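Local coordinates for protein alginate lyase (Paenibacillus sp. FPU-7, PDB 6KFN) that is an alginate lyase, probably cleaving the mannuronate-containing polysaccharide by beta-elimination, built as a right-handed parallel beta-helix, at residues D26-F39 against I53-Y67. Sequence-based numbering, arbitrary orientation.
Sequences DIVLAEGVTFKGSF and IRSAGSVNPAVLSGY
Leu29 sets its CD1 against CD2 of Leu64 at 3.8 Å, the two side chains crossing at about a right angle, and in one of its two conformers Ile53 brings CG1 near the same Leu29 methyl. Ala62, small enough for the bend between the strands, packs its CB 3.6 Å from CB of Leu29 and also meets CE1 of the Phe35 ring, while CB of Phe35 touches CD2 of Leu64. Branched aliphatic and aromatic residues suit this tightly filled, buried side, where Leu14 of helix 11-19 adds to the packing on Leu64. Parallel ladders join the backbones: Leu29 N bonds to Arg54 O, and Phe35 N to Val63 O. At the turn, the extended Glu31 side chain brings OE2 to Asn60 N (2.8 Å), so a carboxylate takes up an amide of the neighbouring loop; Gly32, with phi 83°, suits its turn position because a side chain would jam against the preceding carbonyl.

The outward side is looser and polar. Arg54 grips Asp26 side-on, NE to OD1 and NH2 to OD2 (each 2.9 Å), with the two flat groups nearly coplanar, while Val28 CG2 lies over one guanidinium face. A leucine in place of Arg54 would probably leave the Asp26 carboxylate without its charged mate and freer to turn. Lys36 runs its CG past Tyr67 CD1 at 3.8 Å, and the bend at chi3 (-79°) turns NZ to two waters, one of which firmly bridges to Tyr67 O. Parallel strands of successive turns paired in register, with mainly apolar residues turned inward and a mixture of polar and apolar ones outward, are characteristic of the right-handed beta-helix, here near its N-terminal, helix-capped end.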
ATOM      1  N   ASP A  26     -21.599   1.225  12.194  1.00  7.93           N
ATOM      2  CA  ASP A  26     -21.602   1.218  10.726  1.00  7.31           C
ATOM      3  C   ASP A  26     -21.815   2.667  10.297  1.00  6.69           C
ATOM      4  O   ASP A  26     -22.936   3.164  10.369  1.00  7.32           O
ATOM      5  CB  ASP A  26     -22.693   0.295  10.240  1.00  9.49           C
ATOM      6  CG  ASP A  26     -22.659   0.005   8.762  1.00 10.62           C
ATOM      7  OD1 ASP A  26     -21.630   0.234   8.123  1.00 10.66           O
ATOM      8  OD2 ASP A  26     -23.709  -0.516   8.257  1.00 13.98           O
ATOM      9  N   ILE A  27     -20.724   3.316   9.901  1.00  6.50           N
ATOM     10  CA  ILE A  27     -20.725   4.704   9.468  1.00  6.14           C
ATOM     11  C   ILE A  27     -20.842   4.681   7.943  1.00  6.20           C
ATOM     12  O   ILE A  27     -19.928   4.240   7.247  1.00  6.99           O
ATOM     13  CB  ILE A  27     -19.459   5.427   9.931  1.00  6.29           C
ATOM     14  CG1 ILE A  27     -19.310   5.343  11.450  1.00  7.50           C
ATOM     15  CG2 ILE A  27     -19.482   6.864   9.425  1.00  7.54           C
ATOM     16  CD1 ILE A  27     -17.931   5.818  11.947  1.00  8.41           C
ATOM     17  N   VAL A  28     -22.005   5.128   7.453  1.00  6.67           N
ATOM     18  CA  VAL A  28     -22.414   4.927   6.067  1.00  6.70           C
ATOM     19  C   VAL A  28     -22.455   6.281   5.378  1.00  6.63           C
ATOM     20  O   VAL A  28     -23.263   7.141   5.744  1.00  7.30           O
ATOM     21  CB  VAL A  28     -23.769   4.215   5.974  1.00  7.62           C
ATOM     22  CG1 VAL A  28     -24.089   3.915   4.519  1.00  9.41           C
ATOM     23  CG2 VAL A  28     -23.781   2.924   6.819  1.00  9.40           C
ATOM     24  N   LEU A  29     -21.563   6.488   4.413  1.00  6.63           N
ATOM     25  CA  LEU A  29     -21.355   7.781   3.793  1.00  7.21           C
ATOM     26  C   LEU A  29     -22.099   7.892   2.461  1.00  7.84           C
ATOM     27  O   LEU A  29     -22.032   7.010   1.602  1.00  9.39           O
ATOM     28  CB  LEU A  29     -19.870   8.019   3.585  1.00  7.18           C
ATOM     29  CG  LEU A  29     -19.018   7.946   4.854  1.00  7.17           C
ATOM     30  CD1 LEU A  29     -17.609   8.384   4.565  1.00  7.81           C
ATOM     31  CD2 LEU A  29     -19.645   8.770   5.967  1.00  7.68           C
ATOM     32  N   ALA A  30     -22.829   8.995   2.304  1.00  8.10           N
ATOM     33  CA  ALA A  30     -23.689   9.179   1.147  1.00  9.43           C
ATOM     34  C   ALA A  30     -22.919   9.175  -0.168  1.00  9.55           C
ATOM     35  O   ALA A  30     -21.865   9.786  -0.297  1.00  9.68           O
ATOM     36  CB  ALA A  30     -24.430  10.511   1.283  1.00 10.11           C
ATOM     37  N   GLU A  31     -23.469   8.486  -1.171  1.00 10.68           N
ATOM     38  CA  GLU A  31     -22.901   8.508  -2.515  1.00 12.92           C
ATOM     39  C   GLU A  31     -22.871   9.918  -3.068  1.00 12.94           C
ATOM     40  O   GLU A  31     -23.765  10.717  -2.841  1.00 14.18           O
ATOM     41  CB  GLU A  31     -23.689   7.604  -3.447  1.00 12.51           C
ATOM     42  CG  GLU A  31     -23.485   6.124  -3.166  1.00 15.31           C
ATOM     43  CD  GLU A  31     -24.106   5.278  -4.242  1.00 17.85           C
ATOM     44  OE1 GLU A  31     -25.162   4.674  -3.996  1.00 22.22           O
ATOM     45  OE2 GLU A  31     -23.564   5.247  -5.373  1.00 22.78           O
ATOM     46  N   GLY A  32     -21.836  10.219  -3.835  1.00 14.09           N
ATOM     47  CA  GLY A  32     -21.749  11.487  -4.518  1.00 17.47           C
ATOM     48  C   GLY A  32     -21.223  12.614  -3.674  1.00 16.61           C
ATOM     49  O   GLY A  32     -20.996  13.702  -4.198  1.00 22.40           O
ATOM     50  N   VAL A  33     -21.002  12.396  -2.384  1.00 13.35           N
ATOM     51  CA  VAL A  33     -20.564  13.456  -1.512  1.00 11.85           C
ATOM     52  C   VAL A  33     -19.062  13.367  -1.345  1.00 11.13           C
ATOM     53  O   VAL A  33     -18.499  12.280  -1.197  1.00 11.33           O
ATOM     54  CB  VAL A  33     -21.290  13.364  -0.158  1.00 13.63           C
ATOM     55  CG1 VAL A  33     -20.756  14.403   0.805  1.00 18.37           C
ATOM     56  CG2 VAL A  33     -22.783  13.548  -0.364  1.00 15.84           C
ATOM     57  N   THR A  34     -18.415  14.535  -1.355  1.00 11.36           N
ATOM     58  CA  THR A  34     -17.023  14.695  -0.966  1.00 10.99           C
ATOM     59  C   THR A  34     -16.984  15.246   0.454  1.00 10.83           C
ATOM     60  O   THR A  34     -17.498  16.328   0.735  1.00 15.61           O
ATOM     61  CB  THR A  34     -16.252  15.570  -1.957  1.00 13.08           C
ATOM     62  OG1 THR A  34     -16.211  14.912  -3.235  1.00 14.20           O
ATOM     63  CG2 THR A  34     -14.841  15.763  -1.481  1.00 14.10           C
ATOM     64  N   PHE A  35     -16.358  14.491   1.332  1.00  8.12           N
ATOM     65  CA  PHE A  35     -16.160  14.821   2.734  1.00  8.39           C
ATOM     66  C   PHE A  35     -14.754  15.368   2.883  1.00  8.16           C
ATOM     67  O   PHE A  35     -13.797  14.619   2.708  1.00  8.16           O
ATOM     68  CB  PHE A  35     -16.310  13.565   3.599  1.00  8.00           C
ATOM     69  CG  PHE A  35     -17.681  12.912   3.529  1.00  7.77           C
ATOM     70  CD1 PHE A  35     -18.057  12.128   2.439  1.00  8.14           C
ATOM     71  CD2 PHE A  35     -18.607  13.095   4.552  1.00  8.86           C
ATOM     72  CE1 PHE A  35     -19.318  11.573   2.359  1.00  8.57           C
ATOM     73  CE2 PHE A  35     -19.863  12.531   4.484  1.00  8.33           C
ATOM     74  CZ  PHE A  35     -20.244  11.778   3.407  1.00  9.24           C
ATOM     75  N   LYS A  36     -14.616  16.659   3.146  1.00  9.32           N
ATOM     76  CA  LYS A  36     -13.308  17.287   3.227  1.00  9.74           C
ATOM     77  C   LYS A  36     -12.883  17.426   4.681  1.00 10.34           C
ATOM     78  O   LYS A  36     -13.614  17.987   5.500  1.00 11.40           O
ATOM     79  CB  LYS A  36     -13.308  18.638   2.538  1.00 13.28           C
ATOM     80  CG  LYS A  36     -11.902  19.134   2.285  1.00 38.16           C
ATOM     81  CD  LYS A  36     -11.879  20.349   1.393  1.00 56.53           C
ATOM     82  CE  LYS A  36     -12.043  19.999  -0.066  1.00 42.10           C
ATOM     83  NZ  LYS A  36     -11.711  21.222  -0.878  1.00 56.67           N
ATOM     84  N   GLY A  37     -11.702  16.908   4.978  1.00 11.73           N
ATOM     85  CA  GLY A  37     -11.193  16.909   6.314  1.00 14.25           C
ATOM     86  C   GLY A  37      -9.930  16.070   6.373  1.00 14.21           C
ATOM     87  O   GLY A  37      -9.509  15.442   5.392  1.00 19.63           O
ATOM     88  N   SER A  38      -9.403  16.043   7.597  1.00 15.39           N
ATOM     89  CA  SER A  38      -8.317  15.150   7.976  1.00 17.61           C
ATOM     90  C   SER A  38      -8.914  14.176   8.993  1.00 13.43           C
ATOM     91  O   SER A  38      -8.936  14.442  10.187  1.00 14.58           O
ATOM     92  CB  SER A  38      -7.137  15.922   8.535  1.00 28.40           C
ATOM     93  OG  SER A  38      -6.782  16.977   7.658  1.00 45.72           O
ATOM     94  N   PHE A  39      -9.511  13.106   8.524  1.00 11.10           N
ATOM     95  CA  PHE A  39     -10.364  12.276   9.394  1.00  8.44           C
ATOM     96  C   PHE A  39      -9.536  11.266  10.177  1.00  6.97           C
ATOM     97  O   PHE A  39      -8.578  10.709   9.657  1.00  7.50           O
ATOM     98  CB  PHE A  39     -11.371  11.581   8.495  1.00  7.62           C
ATOM     99  CG  PHE A  39     -12.297  12.569   7.835  1.00  7.92           C
ATOM    100  CD1 PHE A  39     -13.194  13.306   8.591  1.00  9.55           C
ATOM    101  CD2 PHE A  39     -12.252  12.762   6.468  1.00  8.58           C
ATOM    102  CE1 PHE A  39     -13.998  14.270   7.987  1.00 10.45           C
ATOM    103  CE2 PHE A  39     -13.038  13.721   5.850  1.00 10.23           C
ATOM    104  CZ  PHE A  39     -13.909  14.459   6.626  1.00 11.02           C
ATOM    105  N   ILE A  53     -16.433   2.058   8.232  1.00  6.86           N
ATOM    106  CA  ILE A  53     -16.707   3.258   7.455  0.53  6.03           C
ATOM    107  C   ILE A  53     -16.830   2.809   6.004  1.00  6.02           C
ATOM    108  O   ILE A  53     -15.916   2.183   5.479  1.00  6.72           O
ATOM    109  CB  ILE A  53     -15.618   4.310   7.658  0.53  6.84           C
ATOM    110  CG1 ILE A  53     -16.043   5.625   6.951  0.53  5.04           C
ATOM    111  CG2 ILE A  53     -14.262   3.782   7.479  0.53 11.98           C
ATOM    112  CD1 ILE A  53     -15.068   6.731   7.281  0.53 16.89           C
ATOM    113  N   ARG A  54     -17.960   3.119   5.380  1.00  6.55           N
ATOM    114  CA  ARG A  54     -18.208   2.622   4.037  1.00  7.66           C
ATOM    115  C   ARG A  54     -19.046   3.596   3.251  1.00  7.03           C
ATOM    116  O   ARG A  54     -19.761   4.419   3.804  1.00  7.81           O
ATOM    117  CB  ARG A  54     -18.858   1.236   4.065  1.00  8.25           C
ATOM    118  CG  ARG A  54     -20.256   1.234   4.647  1.00  8.18           C
ATOM    119  CD  ARG A  54     -20.792  -0.174   4.689  1.00 10.58           C
ATOM    120  NE  ARG A  54     -22.092  -0.242   5.346  1.00 11.59           N
ATOM    121  CZ  ARG A  54     -23.266  -0.169   4.743  1.00 18.24           C
ATOM    122  NH1 ARG A  54     -23.364  -0.030   3.422  1.00 30.84           N
ATOM    123  NH2 ARG A  54     -24.371  -0.221   5.465  1.00 23.13           N
ATOM    124  N   SER A  55     -18.999   3.447   1.943  1.00  8.58           N
ATOM    125  CA  SER A  55     -19.893   4.158   1.070  0.55 10.56           C
ATOM    126  C   SER A  55     -21.267   3.466   1.106  1.00 11.57           C
ATOM    127  O   SER A  55     -21.380   2.233   1.191  1.00 13.39           O
ATOM    128  CB  SER A  55     -19.246   4.151  -0.324  0.55 11.57           C
ATOM    129  OG  SER A  55     -19.909   4.970  -1.237  0.55  9.23           O
ATOM    130  N   ALA A  56     -22.306   4.288   0.980  1.00 13.05           N
ATOM    131  CA  ALA A  56     -23.665   3.767   0.927  1.00 14.58           C
ATOM    132  C   ALA A  56     -23.887   2.904  -0.305  1.00 15.66           C
ATOM    133  O   ALA A  56     -24.735   2.008  -0.278  1.00 19.43           O
ATOM    134  CB  ALA A  56     -24.686   4.923   0.955  1.00 14.11           C
ATOM    135  N   GLY A  57     -23.166   3.163  -1.389  1.00 16.63           N
ATOM    136  CA  GLY A  57     -23.265   2.345  -2.589  1.00 25.51           C
ATOM    137  C   GLY A  57     -22.047   2.568  -3.461  1.00 20.31           C
ATOM    138  O   GLY A  57     -21.183   3.395  -3.161  1.00 17.43           O
ATOM    139  N   SER A  58     -21.975   1.810  -4.554  1.00 24.38           N
ATOM    140  CA  SER A  58     -20.791   1.812  -5.407  1.00 26.12           C
ATOM    141  C   SER A  58     -20.973   2.518  -6.730  1.00 22.93           C
ATOM    142  O   SER A  58     -20.027   2.554  -7.517  1.00 23.10           O
ATOM    143  CB  SER A  58     -20.309   0.395  -5.675  1.00 23.65           C
ATOM    144  OG  SER A  58     -21.344  -0.359  -6.262  1.00 30.88           O
ATOM    145  N   VAL A  59     -22.160   3.042  -7.019  1.00 23.20           N
ATOM    146  CA  VAL A  59     -22.329   3.736  -8.290  1.00 25.78           C
ATOM    147  C   VAL A  59     -21.502   5.011  -8.300  1.00 21.27           C
ATOM    148  O   VAL A  59     -20.799   5.300  -9.267  1.00 24.69           O
ATOM    149  CB  VAL A  59     -23.813   4.003  -8.592  1.00 32.36           C
ATOM    150  CG1 VAL A  59     -23.943   4.907  -9.825  1.00 26.73           C
ATOM    151  CG2 VAL A  59     -24.543   2.683  -8.804  1.00 35.83           C
ATOM    152  N   ASN A  60     -21.523   5.761  -7.201  1.00 17.36           N
ATOM    153  CA  ASN A  60     -20.820   7.035  -7.109  1.00 15.30           C
ATOM    154  C   ASN A  60     -20.243   7.072  -5.706  1.00 14.09           C
ATOM    155  O   ASN A  60     -20.803   7.730  -4.817  1.00 15.45           O
ATOM    156  CB  ASN A  60     -21.802   8.189  -7.307  1.00 19.68           C
ATOM    157  CG  ASN A  60     -21.129   9.494  -7.635  1.00 28.37           C
ATOM    158  OD1 ASN A  60     -19.915   9.597  -7.682  1.00 33.18           O
ATOM    159  ND2 ASN A  60     -21.935  10.502  -7.915  1.00 41.93           N
ATOM    160  N   PRO A  61     -19.146   6.352  -5.454  1.00 11.94           N
ATOM    161  CA  PRO A  61     -18.637   6.219  -4.076  1.00 10.42           C
ATOM    162  C   PRO A  61     -18.432   7.556  -3.392  1.00  8.45           C
ATOM    163  O   PRO A  61     -17.980   8.524  -3.998  1.00  9.91           O
ATOM    164  CB  PRO A  61     -17.310   5.486  -4.258  1.00 10.75           C
ATOM    165  CG  PRO A  61     -17.512   4.707  -5.539  1.00 12.48           C
ATOM    166  CD  PRO A  61     -18.334   5.598  -6.420  1.00 11.86           C
ATOM    167  N   ALA A  62     -18.680   7.578  -2.076  1.00  7.86           N
ATOM    168  CA  ALA A  62     -18.269   8.697  -1.253  1.00  7.70           C
ATOM    169  C   ALA A  62     -16.759   8.904  -1.345  1.00  7.01           C
ATOM    170  O   ALA A  62     -15.994   7.948  -1.478  1.00  7.55           O
ATOM    171  CB  ALA A  62     -18.690   8.439   0.195  1.00  9.02           C
ATOM    172  N   VAL A  63     -16.352  10.160  -1.213  1.00  7.30           N
ATOM    173  CA  VAL A  63     -14.964  10.581  -1.319  1.00  7.38           C
ATOM    174  C   VAL A  63     -14.519  11.216  -0.012  1.00  7.32           C
ATOM    175  O   VAL A  63     -15.180  12.130   0.488  1.00  8.40           O
ATOM    176  CB  VAL A  63     -14.764  11.611  -2.439  1.00  8.42           C
ATOM    177  CG1 VAL A  63     -13.293  12.036  -2.533  1.00  9.69           C
ATOM    178  CG2 VAL A  63     -15.249  11.077  -3.794  1.00  9.86           C
ATOM    179  N   LEU A  64     -13.388  10.749   0.532  1.00  6.88           N
ATOM    180  CA  LEU A  64     -12.702  11.438   1.604  1.00  7.12           C
ATOM    181  C   LEU A  64     -11.566  12.246   0.991  1.00  7.38           C
ATOM    182  O   LEU A  64     -10.639  11.688   0.420  1.00  8.11           O
ATOM    183  CB  LEU A  64     -12.132  10.475   2.654  1.00  7.03           C
ATOM    184  CG  LEU A  64     -13.092   9.478   3.270  1.00  9.36           C
ATOM    185  CD1 LEU A  64     -12.400   8.728   4.390  1.00  9.84           C
ATOM    186  CD2 LEU A  64     -14.339  10.146   3.765  1.00 10.71           C
ATOM    187  N   SER A  65     -11.682  13.585   1.068  1.00 10.21           N
ATOM    188  CA  SER A  65     -10.660  14.463   0.526  1.00 12.52           C
ATOM    189  C   SER A  65      -9.956  15.225   1.635  1.00 13.94           C
ATOM    190  O   SER A  65     -10.625  15.729   2.554  1.00 16.40           O
ATOM    191  CB  SER A  65     -11.263  15.470  -0.415  1.00 12.80           C
ATOM    192  OG  SER A  65     -10.238  16.310  -0.951  1.00 17.70           O
ATOM    193  N   GLY A  66      -8.629  15.361   1.554  1.00 12.91           N
ATOM    194  CA  GLY A  66      -7.965  16.352   2.375  1.00 13.92           C
ATOM    195  C   GLY A  66      -8.175  17.750   1.826  1.00 13.47           C
ATOM    196  O   GLY A  66      -8.888  17.983   0.850  1.00 14.98           O
ATOM    197  N   TYR A  67      -7.497  18.697   2.463  1.00 16.34           N
ATOM    198  CA  TYR A  67      -7.568  20.098   2.069  1.00 16.21           C
ATOM    199  C   TYR A  67      -6.577  20.474   0.993  1.00 16.39           C
ATOM    200  O   TYR A  67      -6.794  21.481   0.306  1.00 18.26           O
ATOM    201  CB  TYR A  67      -7.263  20.970   3.266  1.00 19.96           C
ATOM    202  CG  TYR A  67      -8.240  20.773   4.388  1.00 21.99           C
ATOM    203  CD1 TYR A  67      -9.507  21.320   4.311  1.00 22.52           C
ATOM    204  CD2 TYR A  67      -7.893  20.060   5.524  1.00 35.15           C
ATOM    205  CE1 TYR A  67     -10.414  21.178   5.334  1.00 26.39           C
ATOM    206  CE2 TYR A  67      -8.784  19.888   6.556  1.00 34.78           C
ATOM    207  CZ  TYR A  67     -10.049  20.468   6.464  1.00 40.84           C
ATOM    208  OH  TYR A  67     -10.953  20.312   7.489  1.00 65.13           O
TER
HETATM  209  O   HOH W   1      -9.051  20.127  -1.869  1.00 38.84           O
HETATM  210  O   HOH W   2      -9.292  22.815   0.190  1.00 45.50           O